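Local coordinates for YjbQ family protein (Sulfolobus tokodaii, PDB 1VE0) that is of unknown function but binds zinc and belongs to the UPF0047 (YjbQ) family, at residues T9-S14 with P122-V127. Residues are numbered along the deposited sequence; the frame is centred on the assembly and turned at random.
Sequences TVKTRS and PRTRTV. With SO4 (sulfate ion), chain B.
Thr12 turns OG1 between its backbone N and carbonyl carbon (chi1 66°), which brings the hydroxyl to Arg123. There OG1 accepts from Arg123 N at 2.9 Å, while Thr12 N donates to Arg123 O at 2.8 Å. Backbone and side chain of one threonine thus grip both polar backbone atoms of Arg123. Thr12 OG1 also bonds Glu118, which forms a salt bridge with Arg125 NE. Thr12 CG2 lies 3.9 Å from Arg125 CG. An alanine here removes hydroxyl and methyl, and would probably leave Arg123 N without its acceptor and open a gap beside Arg125 CG.

The bends at chi2 and chi4 of Lys11 (both near -60°) fold its chain back over the Arg123 backbone, where NZ donates to Thr124 OG1 at 2.8 Å. Thr124 CG2 packs 3.7 Å from Thr9 CB. Val10 and Arg125 form an antiparallel hydrogen-bonded pair.

The guanidinium groups of Arg123 and Arg125 turn faces to each other, tilted by about 30° and offset, with Arg125 NH2 over the centre of the Arg123 group. Both hold one sulfate, probably from the crystallisation liquor; Arg125 NH2 reaches its O2 at 2.9 Å. Arg125 NH1 bonds Thr45 OG1. Arg123 lies close to the zinc-binding Asn83.

Strand 2-11 borders the five-stranded antiparallel sheet within this chain, and strand 124-133 lies between 2-11 and 35-41. Val10 and Arg125 pack on Leu116 of strand 113-118.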
loop_
_atom_site.group_PDB
_atom_site.type_symbol
_atom_site.label_atom_id
_atom_site.label_comp_id
_atom_site.label_asym_id
_atom_site.label_seq_id
_atom_site.Cartn_x
_atom_site.Cartn_y
_atom_site.Cartn_z
ATOM N N THR A 9 -12.182 -17.503 -5.336
ATOM C CA THR A 9 -13.244 -16.646 -4.808
ATOM C C THR A 9 -13.556 -16.957 -3.351
ATOM O O THR A 9 -13.330 -18.064 -2.874
ATOM C CB THR A 9 -14.574 -16.806 -5.595
ATOM O OG1 THR A 9 -15.035 -18.157 -5.476
ATOM C CG2 THR A 9 -14.391 -16.470 -7.063
ATOM N N VAL A 10 -14.059 -15.959 -2.642
ATOM C CA VAL A 10 -14.444 -16.131 -1.258
ATOM C C VAL A 10 -15.761 -15.401 -1.121
ATOM O O VAL A 10 -15.962 -14.340 -1.714
ATOM C CB VAL A 10 -13.416 -15.534 -0.267
ATOM C CG1 VAL A 10 -12.089 -16.272 -0.385
ATOM C CG2 VAL A 10 -13.229 -14.055 -0.535
ATOM N N LYS A 11 -16.663 -15.971 -0.343
ATOM C CA LYS A 11 -17.964 -15.370 -0.154
ATOM C C LYS A 11 -17.989 -14.578 1.141
ATOM O O LYS A 11 -17.794 -15.150 2.214
ATOM C CB LYS A 11 -19.027 -16.474 -0.115
ATOM C CG LYS A 11 -20.313 -16.128 -0.829
ATOM C CD LYS A 11 -20.984 -14.923 -0.216
ATOM C CE LYS A 11 -22.179 -14.503 -1.060
ATOM N NZ LYS A 11 -21.751 -14.141 -2.442
ATOM N N THR A 12 -18.210 -13.268 1.057
ATOM C CA THR A 12 -18.275 -12.476 2.281
ATOM C C THR A 12 -19.695 -12.586 2.828
ATOM O O THR A 12 -20.675 -12.628 2.082
ATOM C CB THR A 12 -17.819 -11.015 2.065
ATOM O OG1 THR A 12 -18.729 -10.323 1.210
ATOM C CG2 THR A 12 -16.425 -11.011 1.420
ATOM N N ARG A 13 -19.786 -12.645 4.148
ATOM C CA ARG A 13 -21.045 -12.885 4.832
ATOM C C ARG A 13 -21.794 -11.709 5.407
ATOM O O ARG A 13 -22.855 -11.895 5.994
ATOM C CB ARG A 13 -20.778 -13.877 5.961
ATOM C CG ARG A 13 -19.847 -15.011 5.557
ATOM C CD ARG A 13 -19.086 -15.579 6.750
ATOM N NE ARG A 13 -18.039 -14.683 7.245
ATOM C CZ ARG A 13 -17.150 -15.026 8.177
ATOM N NH1 ARG A 13 -16.227 -14.163 8.582
ATOM N NH2 ARG A 13 -17.184 -16.246 8.705
ATOM N N SER A 14 -21.262 -10.508 5.247
ATOM C CA SER A 14 -21.912 -9.340 5.819
ATOM C C SER A 14 -21.456 -8.095 5.072
ATOM O O SER A 14 -20.610 -8.187 4.182
ATOM C CB SER A 14 -21.530 -9.249 7.303
ATOM O OG SER A 14 -22.408 -8.403 8.015
ATOM N N PRO A 122 -22.889 -8.441 1.521
ATOM C CA PRO A 122 -22.272 -9.736 1.212
ATOM C C PRO A 122 -22.059 -9.886 -0.290
ATOM O O PRO A 122 -22.900 -9.474 -1.081
ATOM C CB PRO A 122 -23.285 -10.737 1.761
ATOM C CG PRO A 122 -24.596 -10.022 1.559
ATOM C CD PRO A 122 -24.278 -8.612 1.990
ATOM N N ARG A 123 -20.933 -10.473 -0.677
ATOM C CA ARG A 123 -20.611 -10.659 -2.085
ATOM C C ARG A 123 -19.605 -11.776 -2.313
ATOM O O ARG A 123 -18.909 -12.201 -1.387
ATOM C CB ARG A 123 -20.007 -9.374 -2.662
ATOM C CG ARG A 123 -21.003 -8.373 -3.198
ATOM C CD ARG A 123 -20.386 -7.622 -4.356
ATOM N NE ARG A 123 -20.034 -6.247 -4.016
ATOM C CZ ARG A 123 -19.389 -5.429 -4.837
ATOM N NH1 ARG A 123 -19.112 -4.186 -4.463
ATOM N NH2 ARG A 123 -19.004 -5.862 -6.023
ATOM N N THR A 124 -19.533 -12.252 -3.551
ATOM C CA THR A 124 -18.544 -13.259 -3.898
ATOM C C THR A 124 -17.406 -12.397 -4.416
ATOM O O THR A 124 -17.558 -11.683 -5.408
ATOM C CB THR A 124 -19.018 -14.216 -5.005
ATOM O OG1 THR A 124 -20.020 -15.093 -4.477
ATOM C CG2 THR A 124 -17.846 -15.061 -5.509
ATOM N N ARG A 125 -16.282 -12.427 -3.711
ATOM C CA ARG A 125 -15.132 -11.641 -4.103
ATOM C C ARG A 125 -14.092 -12.515 -4.760
ATOM O O ARG A 125 -13.867 -13.659 -4.353
ATOM C CB ARG A 125 -14.517 -10.947 -2.885
ATOM C CG ARG A 125 -15.458 -9.972 -2.199
ATOM C CD ARG A 125 -15.920 -8.886 -3.177
ATOM N NE ARG A 125 -16.452 -7.724 -2.471
ATOM C CZ ARG A 125 -16.571 -6.518 -3.020
ATOM N NH1 ARG A 125 -17.058 -5.507 -2.313
ATOM N NH2 ARG A 125 -16.200 -6.325 -4.281
ATOM N N THR A 126 -13.445 -11.971 -5.777
ATOM C CA THR A 126 -12.416 -12.721 -6.470
ATOM C C THR A 126 -11.041 -12.189 -6.093
ATOM O O THR A 126 -10.825 -10.977 -6.065
ATOM C CB THR A 126 -12.583 -12.599 -7.984
ATOM O OG1 THR A 126 -13.854 -13.140 -8.360
ATOM C CG2 THR A 126 -11.470 -13.356 -8.708
ATOM N N VAL A 127 -10.120 -13.097 -5.796
ATOM C CA VAL A 127 -8.757 -12.708 -5.462
ATOM C C VAL A 127 -7.798 -13.230 -6.521
ATOM O O VAL A 127 -7.825 -14.411 -6.868
ATOM C CB VAL A 127 -8.309 -13.275 -4.091
ATOM C CG1 VAL A 127 -6.844 -12.894 -3.820
ATOM C CG2 VAL A 127 -9.199 -12.733 -2.987
HETATM S S SO4 B . -16.366 -3.645 -7.011
HETATM O O1 SO4 B . -16.413 -4.933 -7.738
HETATM O O2 SO4 B . -15.728 -3.838 -5.706
HETATM O O3 SO4 B . -17.744 -3.167 -6.814
HETATM O O4 SO4 B . -15.583 -2.662 -7.788
#